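Local coordinates for galactose-binding like protein (Bacteroides thetaiotaomicron, PDB 7M1A) that is a SusE-like protein whose galactose-binding-like domain carries a calcium ion and probably takes part in handling sugars at the cell surface, at residues Gly95-Trp106 with Arg150-Cys158. Sequence-based numbering, arbitrary orientation.
Sequences GCATEPNPDGSW and RVRYIRIKC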
# COMPACT_ATOMS: atom_id res chain seq x y z
N GLY A 95 -6.40 -2.49 -17.37
CA GLY A 95 -5.13 -1.80 -17.38
C GLY A 95 -5.22 -0.41 -17.99
O GLY A 95 -6.27 -0.02 -18.59
N CYS A 96 -4.22 0.43 -17.67
CA CYS A 96 -4.05 1.69 -18.40
C CYS A 96 -2.57 2.03 -18.46
O CYS A 96 -1.75 1.41 -17.82
CB CYS A 96 -4.89 2.84 -17.81
SG CYS A 96 -4.46 3.28 -16.10
N ALA A 97 -2.24 3.04 -19.28
CA ALA A 97 -0.89 3.40 -19.58
C ALA A 97 -0.41 4.64 -18.85
O ALA A 97 0.81 4.85 -18.81
CB ALA A 97 -0.62 3.61 -21.07
N THR A 98 -1.34 5.50 -18.43
CA THR A 98 -0.89 6.76 -17.81
C THR A 98 -1.47 6.84 -16.38
O THR A 98 -2.39 6.08 -16.00
CB THR A 98 -1.30 7.99 -18.63
OG1 THR A 98 -2.70 8.25 -18.64
CG2 THR A 98 -0.76 8.00 -20.07
N GLU A 99 -0.92 7.79 -15.58
CA GLU A 99 -1.22 7.81 -14.18
C GLU A 99 -2.71 7.64 -13.90
O GLU A 99 -3.56 8.46 -14.37
CB GLU A 99 -0.83 9.20 -13.65
CG GLU A 99 -0.79 9.23 -12.13
CD GLU A 99 0.27 8.30 -11.52
OE1 GLU A 99 1.46 8.42 -11.91
OE2 GLU A 99 -0.10 7.47 -10.69
N PRO A 100 -3.10 6.65 -13.10
CA PRO A 100 -4.50 6.52 -12.70
C PRO A 100 -5.08 7.72 -11.96
O PRO A 100 -4.41 8.30 -11.03
CB PRO A 100 -4.57 5.29 -11.78
CG PRO A 100 -3.38 4.49 -12.32
CD PRO A 100 -2.27 5.51 -12.62
N ASN A 101 -6.30 8.14 -12.31
CA ASN A 101 -6.89 9.24 -11.58
C ASN A 101 -7.17 8.73 -10.20
O ASN A 101 -7.79 7.67 -10.01
CB ASN A 101 -8.19 9.68 -12.24
CG ASN A 101 -8.64 11.02 -11.66
OD1 ASN A 101 -8.99 11.07 -10.48
ND2 ASN A 101 -8.90 12.06 -12.44
N PRO A 102 -6.81 9.51 -9.14
CA PRO A 102 -7.13 9.08 -7.78
C PRO A 102 -8.55 9.02 -7.33
O PRO A 102 -8.85 8.42 -6.27
CB PRO A 102 -6.55 10.11 -6.85
CG PRO A 102 -5.72 10.96 -7.67
CD PRO A 102 -5.99 10.72 -9.15
N ASP A 103 -9.49 9.46 -8.22
CA ASP A 103 -10.91 9.36 -7.92
C ASP A 103 -11.41 7.95 -8.20
O ASP A 103 -12.51 7.65 -7.79
CB ASP A 103 -11.71 10.36 -8.74
CG ASP A 103 -11.76 10.17 -10.26
OD1 ASP A 103 -11.38 9.15 -10.76
OD2 ASP A 103 -12.19 11.16 -10.92
N GLY A 104 -10.52 7.06 -8.71
CA GLY A 104 -10.95 5.68 -8.89
C GLY A 104 -11.93 5.38 -10.02
O GLY A 104 -12.41 4.23 -10.18
N SER A 105 -12.22 6.42 -10.84
CA SER A 105 -13.13 6.21 -11.94
C SER A 105 -12.56 5.17 -12.93
O SER A 105 -11.36 5.06 -13.18
CB SER A 105 -13.44 7.52 -12.67
OG SER A 105 -14.25 7.25 -13.86
N TRP A 106 -13.49 4.47 -13.60
CA TRP A 106 -13.11 3.51 -14.64
C TRP A 106 -12.79 4.15 -16.01
O TRP A 106 -12.38 3.48 -16.96
CB TRP A 106 -14.19 2.44 -14.78
CG TRP A 106 -14.25 1.50 -13.62
CD1 TRP A 106 -15.09 1.54 -12.53
CD2 TRP A 106 -13.33 0.45 -13.37
NE1 TRP A 106 -14.79 0.50 -11.66
CE2 TRP A 106 -13.74 -0.20 -12.18
CE3 TRP A 106 -12.31 -0.10 -14.13
CZ2 TRP A 106 -13.09 -1.32 -11.69
CZ3 TRP A 106 -11.67 -1.23 -13.64
CH2 TRP A 106 -12.07 -1.83 -12.46
N ARG A 150 -0.28 -1.45 -24.67
CA ARG A 150 0.67 -1.53 -23.56
C ARG A 150 0.09 -0.85 -22.33
O ARG A 150 -0.65 0.14 -22.43
CB ARG A 150 2.02 -0.88 -23.89
CG ARG A 150 2.75 -1.57 -25.02
CD ARG A 150 4.26 -1.34 -25.00
NE ARG A 150 4.54 0.02 -25.30
CZ ARG A 150 5.78 0.54 -25.21
NH1 ARG A 150 6.83 -0.15 -24.78
NH2 ARG A 150 5.96 1.80 -25.52
N VAL A 151 0.37 -1.45 -21.15
CA VAL A 151 -0.15 -0.89 -19.90
C VAL A 151 0.88 -0.98 -18.80
O VAL A 151 1.85 -1.70 -18.92
CB VAL A 151 -1.40 -1.69 -19.40
CG1 VAL A 151 -2.62 -1.48 -20.33
CG2 VAL A 151 -1.18 -3.24 -19.27
N ARG A 152 0.79 0.01 -17.88
CA ARG A 152 1.61 0.00 -16.71
C ARG A 152 0.83 -0.19 -15.41
O ARG A 152 1.40 -0.75 -14.48
CB ARG A 152 2.32 1.36 -16.63
CG ARG A 152 3.13 1.54 -15.35
CD ARG A 152 4.08 2.72 -15.37
NE ARG A 152 4.64 2.81 -14.01
CZ ARG A 152 5.56 3.70 -13.71
NH1 ARG A 152 6.05 4.48 -14.66
NH2 ARG A 152 6.04 3.79 -12.48
N TYR A 153 -0.45 0.13 -15.39
CA TYR A 153 -1.25 0.07 -14.17
C TYR A 153 -2.33 -0.96 -14.36
O TYR A 153 -2.81 -1.11 -15.49
CB TYR A 153 -1.86 1.46 -13.91
CG TYR A 153 -0.78 2.49 -13.87
CD1 TYR A 153 0.08 2.67 -12.77
CD2 TYR A 153 -0.58 3.32 -14.98
CE1 TYR A 153 1.04 3.67 -12.79
CE2 TYR A 153 0.42 4.27 -15.03
CZ TYR A 153 1.26 4.43 -13.93
OH TYR A 153 2.26 5.39 -13.97
N ILE A 154 -2.66 -1.63 -13.28
CA ILE A 154 -3.60 -2.76 -13.36
C ILE A 154 -4.69 -2.60 -12.32
O ILE A 154 -4.44 -2.13 -11.21
CB ILE A 154 -2.87 -4.08 -13.11
CG1 ILE A 154 -1.82 -4.33 -14.22
CG2 ILE A 154 -3.84 -5.28 -13.07
CD1 ILE A 154 -2.34 -4.62 -15.59
N ARG A 155 -5.91 -3.03 -12.65
CA ARG A 155 -6.96 -3.23 -11.67
C ARG A 155 -7.46 -4.67 -11.77
O ARG A 155 -7.60 -5.24 -12.89
CB ARG A 155 -8.13 -2.26 -11.79
CG ARG A 155 -7.78 -0.92 -11.21
CD ARG A 155 -8.89 0.07 -11.57
NE ARG A 155 -9.13 0.77 -10.27
CZ ARG A 155 -10.13 1.62 -10.11
NH1 ARG A 155 -10.93 1.93 -11.14
NH2 ARG A 155 -10.40 2.16 -8.93
N ILE A 156 -7.80 -5.23 -10.61
CA ILE A 156 -8.55 -6.50 -10.59
C ILE A 156 -9.91 -6.24 -9.96
O ILE A 156 -10.03 -5.54 -8.96
CB ILE A 156 -7.74 -7.60 -9.89
CG1 ILE A 156 -6.56 -7.98 -10.84
CG2 ILE A 156 -8.60 -8.83 -9.57
CD1 ILE A 156 -5.58 -8.97 -10.26
N LYS A 157 -10.98 -6.69 -10.67
CA LYS A 157 -12.36 -6.58 -10.20
C LYS A 157 -12.92 -8.00 -9.96
O LYS A 157 -12.91 -8.82 -10.87
CB LYS A 157 -13.15 -5.81 -11.26
CG LYS A 157 -14.64 -5.61 -10.95
CD LYS A 157 -15.44 -5.02 -12.19
CE LYS A 157 -16.80 -4.55 -11.73
NZ LYS A 157 -17.62 -3.94 -12.81
N CYS A 158 -13.44 -8.25 -8.74
CA CYS A 158 -14.01 -9.55 -8.41
C CYS A 158 -15.52 -9.49 -8.59
O CYS A 158 -16.23 -8.92 -7.73
CB CYS A 158 -13.63 -9.96 -6.98
SG CYS A 158 -14.12 -11.70 -6.80
O HOH W 1 3.56 6.74 -12.20
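C96 and Y153 form an antiparallel hydrogen-bonded pair, C96 N to Y153 O at 3.0 Å, and R152 and Y153 together sit opposite C96, a classic beta bulge. C96 O accepts from two backbone nitrogens, Y153 N and R152 N. The pair joins strands 88-96 and 151-158 in one antiparallel sheet of the galactose-binding-like domain. Beyond C96 the chain loops over Y153 and R155. P100 CD sits 3.5 Å from the centroid of the Y153 ring, over one face. R152 CG covers the opposite face, so the Y153 ring is sandwiched and its rotation is restricted. C96 SG reaches Y153 CB at 3.9 Å. Further along, R155 NH1 sits over the W106 ring in a cation-pi contact, the guanidinium plane tilted 44° to the ring. R155 CG is anti to its carbonyl carbon (chi1 -78°) and the chain bends at chi3, bringing both end nitrogens to G104 O. D16 forms a salt bridge with R155 NH2. A leucine in its place would probably leave G104 O and D16 without this donor and the W106 face without its cation. E99 OE2 forms a salt bridge with R9 of the second subunit. A water donates to E99 OE1 and lies 2.6 Å from Y153 OH.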